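PDB 3EDP: Lin2111 protein from Listeria innocua, which probably binds DNA as a transcription regulator of the GntR family, joining a winged helix-turn-helix domain to a UTRA domain, its precise role being unknown. Local coordinates for residues Tyr126-Val131 and Lys156-Ile161; Glu12-Lys17 and Arg47-Arg52; Arg107-Phe112 and Phe117-Asn122; Gln182-Gly187 and Tyr221-Ala226. All coordinates share one frame; numbering follows the deposited sequence.

Interaction 1. Residues Tyr126-Val131 and Lys156-Ile161; sequences YSIKFV and KDFQII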
loop_
_atom_site.group_PDB
_atom_site.type_symbol
_atom_site.label_atom_id
_atom_site.label_comp_id
_atom_site.label_asym_id
_atom_site.label_seq_id
_atom_site.Cartn_x
_atom_site.Cartn_y
_atom_site.Cartn_z
ATOM N N TYR A 126 -13.403 9.503 -11.450
ATOM C CA TYR A 126 -12.944 8.613 -12.499
ATOM C C TYR A 126 -13.075 7.185 -12.012
ATOM O O TYR A 126 -12.799 6.883 -10.847
ATOM C CB TYR A 126 -11.480 8.863 -12.834
ATOM C CG TYR A 126 -11.202 10.180 -13.500
ATOM C CD1 TYR A 126 -11.530 10.382 -14.838
ATOM C CD2 TYR A 126 -10.593 11.218 -12.800
ATOM C CE1 TYR A 126 -11.272 11.585 -15.460
ATOM C CE2 TYR A 126 -10.323 12.424 -13.414
ATOM C CZ TYR A 126 -10.671 12.600 -14.746
ATOM O OH TYR A 126 -10.411 13.794 -15.366
ATOM N N SER A 127 -13.484 6.306 -12.909
ATOM C CA SER A 127 -13.560 4.892 -12.609
ATOM C C SER A 127 -12.697 4.170 -13.621
ATOM O O SER A 127 -12.908 4.292 -14.828
ATOM C CB SER A 127 -15.001 4.399 -12.697
ATOM O OG SER A 127 -15.071 3.020 -12.394
ATOM N N ILE A 128 -11.703 3.446 -13.126
ATOM C CA ILE A 128 -10.801 2.707 -13.990
ATOM C C ILE A 128 -10.879 1.236 -13.635
ATOM O O ILE A 128 -10.856 0.868 -12.461
ATOM C CB ILE A 128 -9.348 3.196 -13.835
ATOM C CG1 ILE A 128 -9.237 4.661 -14.257
ATOM C CG2 ILE A 128 -8.405 2.337 -14.660
ATOM C CD1 ILE A 128 -7.934 5.321 -13.862
ATOM N N LYS A 129 -10.998 0.394 -14.648
ATOM C CA LYS A 129 -10.982 -1.037 -14.429
ATOM C C LYS A 129 -9.894 -1.658 -15.287
ATOM O O LYS A 129 -9.823 -1.398 -16.493
ATOM C CB LYS A 129 -12.340 -1.641 -14.781
ATOM C CG LYS A 129 -12.502 -3.091 -14.345
ATOM C CD LYS A 129 -13.834 -3.661 -14.807
ATOM C CE LYS A 129 -14.966 -2.649 -14.641
ATOM N NZ LYS A 129 -15.074 -2.111 -13.249
ATOM N N PHE A 130 -9.034 -2.462 -14.669
ATOM C CA PHE A 130 -8.042 -3.218 -15.430
ATOM C C PHE A 130 -7.819 -4.647 -14.937
ATOM O O PHE A 130 -8.151 -4.998 -13.806
ATOM C CB PHE A 130 -6.710 -2.465 -15.548
ATOM C CG PHE A 130 -5.978 -2.288 -14.247
ATOM C CD1 PHE A 130 -5.135 -3.277 -13.767
ATOM C CD2 PHE A 130 -6.101 -1.112 -13.522
ATOM C CE1 PHE A 130 -4.450 -3.110 -12.577
ATOM C CE2 PHE A 130 -5.413 -0.935 -12.336
ATOM C CZ PHE A 130 -4.590 -1.939 -11.861
ATOM N N VAL A 131 -7.256 -5.462 -15.818
ATOM C CA VAL A 131 -7.094 -6.885 -15.586
ATOM C C VAL A 131 -5.642 -7.237 -15.854
ATOM O O VAL A 131 -4.972 -6.597 -16.666
ATOM C CB VAL A 131 -8.023 -7.711 -16.512
ATOM C CG1 VAL A 131 -7.462 -9.101 -16.746
ATOM C CG2 VAL A 131 -9.435 -7.782 -15.938
ATOM N N LYS A 156 -3.887 10.473 -20.987
ATOM C CA LYS A 156 -2.559 9.875 -21.063
ATOM C C LYS A 156 -1.775 9.950 -19.747
ATOM O O LYS A 156 -0.733 9.313 -19.606
ATOM C CB LYS A 156 -1.751 10.533 -22.182
ATOM C CG LYS A 156 -1.736 12.046 -22.120
ATOM C CD LYS A 156 -1.222 12.637 -23.431
ATOM C CE LYS A 156 -1.381 14.149 -23.469
ATOM N NZ LYS A 156 -0.605 14.818 -22.391
ATOM N N ASP A 157 -2.266 10.740 -18.796
ATOM C CA ASP A 157 -1.599 10.873 -17.509
ATOM C C ASP A 157 -1.988 9.760 -16.547
ATOM O O ASP A 157 -1.328 9.556 -15.535
ATOM C CB ASP A 157 -1.911 12.237 -16.893
ATOM C CG ASP A 157 -1.348 13.382 -17.712
ATOM O OD1 ASP A 157 -0.155 13.300 -18.079
ATOM O OD2 ASP A 157 -2.105 14.334 -18.009
ATOM N N PHE A 158 -3.063 9.045 -16.861
ATOM C CA PHE A 158 -3.523 7.979 -15.980
ATOM C C PHE A 158 -2.737 6.694 -16.222
ATOM O O PHE A 158 -3.301 5.645 -16.561
ATOM C CB PHE A 158 -5.034 7.760 -16.122
ATOM C CG PHE A 158 -5.855 8.897 -15.589
ATOM C CD1 PHE A 158 -6.371 8.858 -14.304
ATOM C CD2 PHE A 158 -6.089 10.022 -16.366
ATOM C CE1 PHE A 158 -7.116 9.918 -13.810
ATOM C CE2 PHE A 158 -6.835 11.076 -15.879
ATOM C CZ PHE A 158 -7.345 11.027 -14.600
ATOM N N GLN A 159 -1.421 6.790 -16.059
ATOM C CA GLN A 159 -0.556 5.625 -16.200
ATOM C C GLN A 159 -0.825 4.668 -15.051
ATOM O O GLN A 159 -0.867 5.084 -13.891
ATOM C CB GLN A 159 0.915 6.045 -16.231
ATOM C CG GLN A 159 1.207 7.101 -17.296
ATOM C CD GLN A 159 2.695 7.395 -17.449
ATOM O OE1 GLN A 159 3.479 7.218 -16.512
ATOM N NE2 GLN A 159 3.087 7.845 -18.633
ATOM N N ILE A 160 -1.034 3.395 -15.367
ATOM C CA ILE A 160 -1.349 2.420 -14.324
ATOM C C ILE A 160 -0.251 1.388 -14.087
ATOM O O ILE A 160 -0.507 0.337 -13.512
ATOM C CB ILE A 160 -2.686 1.696 -14.586
ATOM C CG1 ILE A 160 -2.616 0.907 -15.896
ATOM C CG2 ILE A 160 -3.841 2.690 -14.574
ATOM C CD1 ILE A 160 -3.805 -0.013 -16.118
ATOM N N ILE A 161 0.962 1.687 -14.538
ATOM C CA ILE A 161 2.117 0.830 -14.285
ATOM C C ILE A 161 2.372 0.759 -12.770
ATOM O O ILE A 161 2.594 -0.310 -12.213
ATOM C CB ILE A 161 3.386 1.386 -14.979
ATOM C CG1 ILE A 161 3.191 1.423 -16.497
ATOM C CG2 ILE A 161 4.617 0.567 -14.602
ATOM C CD1 ILE A 161 2.715 0.101 -17.083
#
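Phe158 turns its edge to one face of Tyr126 in a T-shaped pair, the centroids 4.7 Å apart and the planes at 59°. Its CZ stands 3.5 Å from Tyr126 CE2, displaced from the ring centre toward the rim. A CH-pi contact lies further along the strand, where the methyl CD1 of Ile160 sits over one face of Phe130, 4.0 Å from the ring centroid. Phe130 CG lies between its backbone N and carbonyl carbon (chi1 66°), which turns a face of the ring to this methyl, and the two side chains run past each other in opposite senses. A methyl-to-ring contact adds to this: Ile128 CD1 lies 3.9 Å from Phe158 CD1. No hydrogen bond joins the segments. Phe158 is at the centre of an inverse gamma turn, and its ring also meets Phe104 of strand 99-108. The arrangement is that of a loop packed over one face of the antiparallel sheet of the UTRA domain, its apolar side chains meeting those of strand 124-134.

Interaction 2. Residues Glu12-Lys17 and Arg47-Arg52; sequences EVIASK and RTTIRR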
loop_
_atom_site.group_PDB
_atom_site.type_symbol
_atom_site.label_atom_id
_atom_site.label_comp_id
_atom_site.label_asym_id
_atom_site.label_seq_id
_atom_site.Cartn_x
_atom_site.Cartn_y
_atom_site.Cartn_z
ATOM N N GLU A 12 -29.479 18.053 -33.172
ATOM C CA GLU A 12 -28.643 16.972 -33.699
ATOM C C GLU A 12 -27.490 17.519 -34.532
ATOM O O GLU A 12 -26.380 16.987 -34.488
ATOM C CB GLU A 12 -29.464 15.988 -34.534
ATOM C CG GLU A 12 -30.310 15.031 -33.725
ATOM C CD GLU A 12 -31.119 14.089 -34.603
ATOM O OE1 GLU A 12 -30.839 14.013 -35.820
ATOM O OE2 GLU A 12 -32.038 13.425 -34.075
ATOM N N VAL A 13 -27.755 18.576 -35.296
ATOM C CA VAL A 13 -26.693 19.219 -36.068
ATOM C C VAL A 13 -25.618 19.733 -35.116
ATOM O O VAL A 13 -24.422 19.510 -35.325
ATOM C CB VAL A 13 -27.229 20.376 -36.943
ATOM C CG1 VAL A 13 -26.078 21.107 -37.637
ATOM C CG2 VAL A 13 -28.213 19.848 -37.967
ATOM N N ILE A 14 -26.054 20.394 -34.047
ATOM C CA ILE A 14 -25.127 20.934 -33.058
ATOM C C ILE A 14 -24.381 19.839 -32.282
ATOM O O ILE A 14 -23.181 19.953 -32.055
ATOM C CB ILE A 14 -25.821 21.953 -32.123
ATOM C CG1 ILE A 14 -26.183 23.213 -32.918
ATOM C CG2 ILE A 14 -24.917 22.338 -30.961
ATOM C CD1 ILE A 14 -26.880 24.250 -32.096
ATOM N N ALA A 15 -25.076 18.768 -31.905
ATOM C CA ALA A 15 -24.397 17.638 -31.259
ATOM C C ALA A 15 -23.270 17.084 -32.142
ATOM O O ALA A 15 -22.188 16.768 -31.652
ATOM C CB ALA A 15 -25.401 16.524 -30.907
ATOM N N SER A 16 -23.533 16.968 -33.441
ATOM C CA SER A 16 -22.527 16.487 -34.393
ATOM C C SER A 16 -21.287 17.378 -34.431
ATOM O O SER A 16 -20.165 16.889 -34.548
ATOM C CB SER A 16 -23.118 16.385 -35.803
ATOM O OG SER A 16 -24.157 15.422 -35.856
ATOM N N LYS A 17 -21.497 18.688 -34.340
ATOM C CA LYS A 17 -20.389 19.638 -34.357
ATOM C C LYS A 17 -19.565 19.554 -33.076
ATOM O O LYS A 17 -18.335 19.623 -33.113
ATOM C CB LYS A 17 -20.898 21.066 -34.603
ATOM C CG LYS A 17 -21.518 21.249 -35.995
ATOM C CD LYS A 17 -21.654 22.708 -36.388
ATOM C CE LYS A 17 -22.969 23.307 -35.901
ATOM N NZ LYS A 17 -23.239 24.657 -36.504
ATOM N N ARG A 47 -30.988 27.895 -25.173
ATOM C CA ARG A 47 -30.683 27.057 -24.019
ATOM C C ARG A 47 -31.249 25.651 -24.222
ATOM O O ARG A 47 -30.601 24.649 -23.909
ATOM C CB ARG A 47 -31.286 27.693 -22.769
ATOM C CG ARG A 47 -30.928 27.016 -21.457
ATOM C CD ARG A 47 -31.671 27.698 -20.328
ATOM N NE ARG A 47 -31.229 27.258 -19.013
ATOM C CZ ARG A 47 -31.684 27.764 -17.871
ATOM N NH1 ARG A 47 -32.600 28.726 -17.890
ATOM N NH2 ARG A 47 -31.226 27.308 -16.712
ATOM N N THR A 48 -32.464 25.593 -24.758
ATOM C CA THR A 48 -33.177 24.337 -25.010
ATOM C C THR A 48 -32.500 23.502 -26.091
ATOM O O THR A 48 -32.386 22.286 -25.983
ATOM C CB THR A 48 -34.618 24.625 -25.462
ATOM O OG1 THR A 48 -35.361 25.148 -24.358
ATOM C CG2 THR A 48 -35.293 23.360 -25.991
ATOM N N THR A 49 -32.078 24.166 -27.155
ATOM C CA THR A 49 -31.348 23.498 -28.220
ATOM C C THR A 49 -30.035 22.899 -27.698
ATOM O O THR A 49 -29.718 21.735 -27.959
ATOM C CB THR A 49 -31.083 24.466 -29.372
ATOM O OG1 THR A 49 -32.336 24.811 -29.976
ATOM C CG2 THR A 49 -30.160 23.835 -30.412
ATOM N N ILE A 50 -29.282 23.689 -26.943
ATOM C CA ILE A 50 -28.007 23.221 -26.406
ATOM C C ILE A 50 -28.231 22.071 -25.418
ATOM O O ILE A 50 -27.505 21.070 -25.432
ATOM C CB ILE A 50 -27.233 24.358 -25.718
ATOM C CG1 ILE A 50 -26.769 25.390 -26.751
ATOM C CG2 ILE A 50 -26.051 23.809 -24.922
ATOM C CD1 ILE A 50 -25.990 24.813 -27.917
ATOM N N ARG A 51 -29.259 22.198 -24.588
ATOM C CA ARG A 51 -29.531 21.160 -23.585
ATOM C C ARG A 51 -29.852 19.831 -24.267
ATOM O O ARG A 51 -29.454 18.757 -23.801
ATOM C CB ARG A 51 -30.659 21.572 -22.632
ATOM C CG ARG A 51 -31.072 20.456 -21.661
ATOM C CD ARG A 51 -32.201 20.884 -20.726
ATOM N NE ARG A 51 -33.424 21.239 -21.447
ATOM C CZ ARG A 51 -33.911 22.475 -21.535
ATOM N NH1 ARG A 51 -35.031 22.704 -22.214
ATOM N NH2 ARG A 51 -33.282 23.484 -20.941
ATOM N N ARG A 52 -30.553 19.911 -25.393
ATOM C CA ARG A 52 -30.887 18.721 -26.169
ATOM C C ARG A 52 -29.667 18.115 -26.864
ATOM O O ARG A 52 -29.537 16.896 -26.943
ATOM C CB ARG A 52 -31.974 19.034 -27.193
ATOM C CG ARG A 52 -33.349 19.275 -26.579
ATOM C CD ARG A 52 -34.270 19.948 -27.586
ATOM N NE ARG A 52 -35.665 19.916 -27.170
ATOM C CZ ARG A 52 -36.641 20.574 -27.784
ATOM N NH1 ARG A 52 -36.364 21.339 -28.845
ATOM N NH2 ARG A 52 -37.893 20.467 -27.335
#
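Ile14 meets Thr49 and Ile50 with different branches, and its torsions divide the work. CG1 lies opposite the carbonyl carbon (chi1 -69°), and the extended chi2 carries CD1 out to the methyl CG2 of Thr49, 3.7 Å away. The shorter branch, CG2, faces Ile50 CD1 across a looser 4.1 Å. Ile50 CB does not point straight at the partner helix; a bend at chi2 (-53°) brings its terminal methyl nearer. Thr49 divides its two branches: CG2 takes the apolar side, while OG1 hydrogen-bonds to a residue next to its segment. Both partners cross the Ile14 side chain at roughly a right angle. The helices come close here, Ile14 CA and Ile50 CA being 7.6 Å apart, and no hydrogen bond links the two segments. Ile14 also rests on Tyr43 and Ala53, whereas Ile50 packs on Leu39 of helix 36-42. This is the small three-helix core of a winged helix-turn-helix domain of the GntR family, in which helix 47-59 probably corresponds to the recognition helix.

Interaction 3. Residues Arg107-Phe112 and Phe117-Asn122; sequences RKAGKF and FGMKEN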
loop_
_atom_site.group_PDB
_atom_site.type_symbol
_atom_site.label_atom_id
_atom_site.label_comp_id
_atom_site.label_asym_id
_atom_site.label_seq_id
_atom_site.Cartn_x
_atom_site.Cartn_y
_atom_site.Cartn_z
ATOM N N ARG A 107 -18.163 9.307 -13.793
ATOM C CA ARG A 107 -19.504 9.017 -13.315
ATOM C C ARG A 107 -19.717 9.779 -12.011
ATOM O O ARG A 107 -18.759 10.248 -11.395
ATOM C CB ARG A 107 -19.621 7.523 -13.027
ATOM C CG ARG A 107 -18.471 7.032 -12.126
ATOM C CD ARG A 107 -18.748 5.680 -11.473
ATOM N NE ARG A 107 -19.554 5.817 -10.263
ATOM C CZ ARG A 107 -20.018 4.790 -9.555
ATOM N NH1 ARG A 107 -19.761 3.545 -9.940
ATOM N NH2 ARG A 107 -20.745 5.005 -8.462
ATOM N N LYS A 108 -20.967 9.886 -11.577
ATOM C CA LYS A 108 -21.247 10.458 -10.268
ATOM C C LYS A 108 -20.715 9.537 -9.183
ATOM O O LYS A 108 -20.614 8.324 -9.377
ATOM C CB LYS A 108 -22.745 10.694 -10.079
ATOM C CG LYS A 108 -23.227 12.026 -10.636
ATOM C CD LYS A 108 -24.729 12.032 -10.878
ATOM C CE LYS A 108 -25.087 11.202 -12.103
ATOM N NZ LYS A 108 -26.428 11.556 -12.650
ATOM N N ALA A 109 -20.360 10.118 -8.043
ATOM C CA ALA A 109 -19.826 9.345 -6.936
ATOM C C ALA A 109 -20.879 8.378 -6.409
ATOM O O ALA A 109 -20.577 7.222 -6.122
ATOM C CB ALA A 109 -19.339 10.275 -5.821
ATOM N N GLY A 110 -22.114 8.859 -6.289
ATOM C CA GLY A 110 -23.175 8.086 -5.664
ATOM C C GLY A 110 -23.006 8.040 -4.151
ATOM O O GLY A 110 -21.977 8.464 -3.624
ATOM N N LYS A 111 -24.009 7.512 -3.458
ATOM C CA LYS A 111 -24.017 7.481 -1.994
ATOM C C LYS A 111 -22.813 6.786 -1.368
ATOM O O LYS A 111 -22.200 7.311 -0.441
ATOM C CB LYS A 111 -25.303 6.828 -1.474
ATOM C CG LYS A 111 -26.350 7.820 -0.997
ATOM C CD LYS A 111 -26.785 8.752 -2.116
ATOM C CE LYS A 111 -27.127 10.125 -1.570
ATOM N NZ LYS A 111 -25.930 10.747 -0.939
ATOM N N PHE A 112 -22.488 5.600 -1.868
ATOM C CA PHE A 112 -21.449 4.776 -1.266
ATOM C C PHE A 112 -20.072 5.437 -1.290
ATOM O O PHE A 112 -19.387 5.476 -0.272
ATOM C CB PHE A 112 -21.397 3.401 -1.934
ATOM C CG PHE A 112 -20.340 2.501 -1.370
ATOM C CD1 PHE A 112 -20.481 1.956 -0.104
ATOM C CD2 PHE A 112 -19.200 2.206 -2.098
ATOM C CE1 PHE A 112 -19.504 1.130 0.425
ATOM C CE2 PHE A 112 -18.223 1.379 -1.577
ATOM C CZ PHE A 112 -18.374 0.840 -0.313
ATOM N N PHE A 117 -15.430 9.245 0.581
ATOM C CA PHE A 117 -14.591 10.405 0.295
ATOM C C PHE A 117 -15.032 11.618 1.092
ATOM O O PHE A 117 -14.323 12.621 1.157
ATOM C CB PHE A 117 -14.615 10.742 -1.203
ATOM C CG PHE A 117 -13.819 9.789 -2.050
ATOM C CD1 PHE A 117 -12.433 9.793 -2.004
ATOM C CD2 PHE A 117 -14.455 8.890 -2.891
ATOM C CE1 PHE A 117 -11.695 8.919 -2.786
ATOM C CE2 PHE A 117 -13.725 8.012 -3.670
ATOM C CZ PHE A 117 -12.344 8.023 -3.618
ATOM N N GLY A 118 -16.212 11.527 1.695
ATOM C CA GLY A 118 -16.813 12.678 2.340
ATOM C C GLY A 118 -17.054 13.779 1.327
ATOM O O GLY A 118 -16.700 14.932 1.562
HETATM N N MSE A 119 -17.648 13.413 0.190
HETATM C CA MSE A 119 -17.960 14.365 -0.875
HETATM C C MSE A 119 -19.450 14.321 -1.222
HETATM O O MSE A 119 -20.216 13.567 -0.620
HETATM C CB MSE A 119 -17.110 14.079 -2.120
HETATM C CG MSE A 119 -17.446 12.771 -2.825
HETATM SE SE MSE A 119 -16.140 12.237 -4.185
HETATM C CE MSE A 119 -16.406 13.687 -5.458
ATOM N N LYS A 120 -19.860 15.131 -2.193
ATOM C CA LYS A 120 -21.259 15.162 -2.611
ATOM C C LYS A 120 -21.563 14.060 -3.622
ATOM O O LYS A 120 -20.806 13.845 -4.570
ATOM C CB LYS A 120 -21.627 16.531 -3.186
ATOM C CG LYS A 120 -21.445 17.676 -2.206
ATOM C CD LYS A 120 -22.061 17.340 -0.854
ATOM C CE LYS A 120 -22.023 18.534 0.094
ATOM N NZ LYS A 120 -22.897 19.647 -0.373
ATOM N N GLU A 121 -22.682 13.373 -3.411
ATOM C CA GLU A 121 -23.070 12.212 -4.214
ATOM C C GLU A 121 -23.114 12.482 -5.720
ATOM O O GLU A 121 -22.942 11.566 -6.526
ATOM C CB GLU A 121 -24.415 11.656 -3.733
ATOM C CG GLU A 121 -25.499 12.711 -3.534
ATOM C CD GLU A 121 -25.280 13.564 -2.289
ATOM O OE1 GLU A 121 -24.514 13.136 -1.396
ATOM O OE2 GLU A 121 -25.877 14.663 -2.205
ATOM N N ASN A 122 -23.330 13.739 -6.090
ATOM C CA ASN A 122 -23.457 14.126 -7.492
ATOM C C ASN A 122 -22.148 14.623 -8.097
ATOM O O ASN A 122 -22.075 14.918 -9.289
ATOM C CB ASN A 122 -24.531 15.202 -7.646
ATOM C CG ASN A 122 -24.276 16.407 -6.761
ATOM O OD1 ASN A 122 -24.221 16.290 -5.534
ATOM N ND2 ASN A 122 -24.120 17.575 -7.376
#
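Between Lys111 and Glu121 the carboxylate is approached from above its plane: Lys111 NZ forms a salt bridge with Glu121 OE1 at 2.8 Å, the nitrogen 58° out of that plane. The two side chains lie side by side and point the same way, so the lysine CE also packs against Glu121 CG, 3.6 Å away. Bends at chi2, chi3 and chi4 fold the lysine back to the carboxylate although its CB points away. The guanidinium of Arg107 has a backbone acceptor in its plane, NE donating to Lys108 O at 2.9 Å. The peptide carbonyl of Glu121 is met in its own plane, on a lone pair, by Gly110 N at 2.8 Å. The Gly110-Glu121 bond and the salt bridge close a strand-helix-loop connection of the UTRA domain: strand 99-108 gives way to helix 110-117, and the chain returns past Gly118, with positive phi, to strand 124-134, the neighbour of strand 99-108 in the sheet. Ala109 CB touches the selenium of selenomethionine Met119 at 4.1 Å, and both residues lean on Val125. Lys108 CG lies 3.4 Å from Asn122 O, while its end, beyond the bend at chi3, leads away.

Interaction 4. Residues Gln182-Gly187 and Tyr221-Ala226; sequences QLILAG and YHYEDA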
loop_
_atom_site.group_PDB
_atom_site.type_symbol
_atom_site.label_atom_id
_atom_site.label_comp_id
_atom_site.label_asym_id
_atom_site.label_seq_id
_atom_site.Cartn_x
_atom_site.Cartn_y
_atom_site.Cartn_z
ATOM N N GLN A 182 -10.897 -9.308 2.621
ATOM C CA GLN A 182 -12.109 -10.126 2.678
ATOM C C GLN A 182 -12.058 -11.328 1.755
ATOM O O GLN A 182 -11.318 -11.342 0.767
ATOM C CB GLN A 182 -13.331 -9.311 2.265
ATOM C CG GLN A 182 -13.822 -8.296 3.262
ATOM C CD GLN A 182 -14.928 -7.446 2.666
ATOM O OE1 GLN A 182 -16.110 -7.659 2.945
ATOM N NE2 GLN A 182 -14.551 -6.501 1.810
ATOM N N LEU A 183 -12.879 -12.321 2.081
ATOM C CA LEU A 183 -13.233 -13.394 1.160
ATOM C C LEU A 183 -14.660 -13.149 0.711
ATOM O O LEU A 183 -15.540 -12.952 1.547
ATOM C CB LEU A 183 -13.181 -14.747 1.864
ATOM C CG LEU A 183 -11.881 -15.542 1.824
ATOM C CD1 LEU A 183 -12.032 -16.781 2.695
ATOM C CD2 LEU A 183 -11.539 -15.924 0.390
ATOM N N ILE A 184 -14.895 -13.149 -0.597
ATOM C CA ILE A 184 -16.248 -12.988 -1.117
ATOM C C ILE A 184 -16.568 -14.054 -2.154
ATOM O O ILE A 184 -15.690 -14.806 -2.595
ATOM C CB ILE A 184 -16.478 -11.578 -1.747
ATOM C CG1 ILE A 184 -15.595 -11.385 -2.979
ATOM C CG2 ILE A 184 -16.209 -10.468 -0.728
ATOM C CD1 ILE A 184 -15.925 -10.130 -3.773
ATOM N N LEU A 185 -17.841 -14.115 -2.525
ATOM C CA LEU A 185 -18.297 -14.967 -3.610
ATOM C C LEU A 185 -18.077 -14.217 -4.913
ATOM O O LEU A 185 -18.280 -13.005 -4.975
ATOM C CB LEU A 185 -19.784 -15.288 -3.439
ATOM C CG LEU A 185 -20.151 -16.213 -2.273
ATOM C CD1 LEU A 185 -21.543 -15.910 -1.738
ATOM C CD2 LEU A 185 -20.044 -17.667 -2.694
ATOM N N ALA A 186 -17.650 -14.932 -5.947
ATOM C CA ALA A 186 -17.462 -14.319 -7.256
ATOM C C ALA A 186 -18.783 -13.779 -7.801
ATOM O O ALA A 186 -19.786 -14.493 -7.848
ATOM C CB ALA A 186 -16.841 -15.315 -8.237
ATOM N N GLY A 187 -18.775 -12.509 -8.191
ATOM C CA GLY A 187 -19.921 -11.886 -8.829
ATOM C C GLY A 187 -19.707 -11.787 -10.329
ATOM O O GLY A 187 -18.755 -12.356 -10.862
ATOM N N TYR A 221 -9.886 -1.446 -5.384
ATOM C CA TYR A 221 -10.350 -2.780 -5.043
ATOM C C TYR A 221 -9.593 -3.737 -5.931
ATOM O O TYR A 221 -9.571 -3.575 -7.146
ATOM C CB TYR A 221 -11.855 -2.933 -5.275
ATOM C CG TYR A 221 -12.699 -1.976 -4.476
ATOM C CD1 TYR A 221 -12.836 -2.123 -3.101
ATOM C CD2 TYR A 221 -13.356 -0.919 -5.094
ATOM C CE1 TYR A 221 -13.610 -1.241 -2.361
ATOM C CE2 TYR A 221 -14.135 -0.039 -4.365
ATOM C CZ TYR A 221 -14.262 -0.209 -3.000
ATOM O OH TYR A 221 -15.034 0.666 -2.273
ATOM N N HIS A 222 -8.946 -4.718 -5.315
ATOM C CA HIS A 222 -8.178 -5.707 -6.050
ATOM C C HIS A 222 -8.745 -7.089 -5.737
ATOM O O HIS A 222 -9.003 -7.412 -4.575
ATOM C CB HIS A 222 -6.699 -5.615 -5.656
ATOM C CG HIS A 222 -5.862 -6.735 -6.186
ATOM N ND1 HIS A 222 -5.414 -6.777 -7.491
ATOM C CD2 HIS A 222 -5.387 -7.855 -5.591
ATOM C CE1 HIS A 222 -4.701 -7.874 -7.677
ATOM N NE2 HIS A 222 -4.669 -8.546 -6.540
ATOM N N TYR A 223 -8.948 -7.894 -6.771
ATOM C CA TYR A 223 -9.576 -9.205 -6.608
ATOM C C TYR A 223 -8.663 -10.305 -7.120
ATOM O O TYR A 223 -8.073 -10.174 -8.198
ATOM C CB TYR A 223 -10.891 -9.277 -7.389
ATOM C CG TYR A 223 -11.934 -8.256 -6.984
ATOM C CD1 TYR A 223 -12.907 -8.568 -6.043
ATOM C CD2 TYR A 223 -11.949 -6.988 -7.553
ATOM C CE1 TYR A 223 -13.867 -7.645 -5.680
ATOM C CE2 TYR A 223 -12.901 -6.057 -7.191
ATOM C CZ TYR A 223 -13.856 -6.391 -6.255
ATOM O OH TYR A 223 -14.811 -5.475 -5.894
ATOM N N GLU A 224 -8.569 -11.393 -6.357
ATOM C CA GLU A 224 -7.792 -12.557 -6.769
ATOM C C GLU A 224 -8.545 -13.834 -6.442
ATOM O O GLU A 224 -9.222 -13.924 -5.416
ATOM C CB GLU A 224 -6.450 -12.617 -6.038
ATOM C CG GLU A 224 -5.456 -11.548 -6.422
ATOM C CD GLU A 224 -4.151 -11.652 -5.633
ATOM O OE1 GLU A 224 -3.956 -12.654 -4.902
ATOM O OE2 GLU A 224 -3.317 -10.733 -5.749
ATOM N N ASP A 225 -8.404 -14.820 -7.315
ATOM C CA ASP A 225 -8.941 -16.152 -7.090
ATOM C C ASP A 225 -8.404 -16.689 -5.749
ATOM O O ASP A 225 -7.204 -16.669 -5.507
ATOM C CB ASP A 225 -8.517 -17.051 -8.254
ATOM C CG ASP A 225 -9.107 -18.445 -8.171
ATOM O OD1 ASP A 225 -9.791 -18.768 -7.172
ATOM O OD2 ASP A 225 -8.876 -19.222 -9.119
ATOM N N ALA A 226 -9.294 -17.137 -4.868
ATOM C CA ALA A 226 -8.872 -17.645 -3.562
ATOM C C ALA A 226 -8.772 -19.176 -3.518
ATOM O O ALA A 226 -8.464 -19.751 -2.481
ATOM C CB ALA A 226 -9.806 -17.137 -2.461
#
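Strands 176-185 and 215-225 are not neighbours in the sheet, strand 201-211 running between them, so the segments share no backbone hydrogen bond and the nearest CA atoms, those of Leu183 and Ala226, are 7.7 Å apart. Side chains alone bridge the gap. Leu183 CD2 reaches the methyl CB of Ala226 at 3.6 Å; the Ala226 CB points toward the other segment, whereas that of Leu183 does not. In the other pair the terminal methyl of Ile184 comes to the edge of the Tyr223 ring, close to its plane, with CD1 3.7 Å from Tyr223 CE1. Ile184 CG1 lies between the backbone N and the carbonyl carbon (chi1 65°), and an extended chi2 sends CD1 to the ring edge, the two side chains crossing at about a right angle. On strand 215-225, His222 NE2 donates in its ring plane to Glu224 OE2 at 2.7 Å. Helix 188-194 adds Gln190 and Met194 against Tyr223, strand 201-211 brings Phe203 to Ala226, and Leu183 packs on Leu183 of the second subunit.

Overall arrangement
From the N terminus, the chain first makes interaction 2, which closes a 29-residue span including helix 36-42 and ties helix 10-23 to helix 47-59 in the probable DNA-binding domain. The other three contacts lie in the UTRA domain. Interaction 3 closes the short helical excursion between strands 99-108 and 124-134, interaction 1 then returns the chain after strand 137-146 to strand 124-134, and interaction 4 joins strand 176-185 to strand 215-225. All four follow in series, none nested or crossed. Interactions 1, 3 and 4 share the six-stranded sheet: Arg107 packs on Ser127, and Phe112 on Tyr221. Interaction 2 stands apart, its centre 44 Å from that of interaction 4.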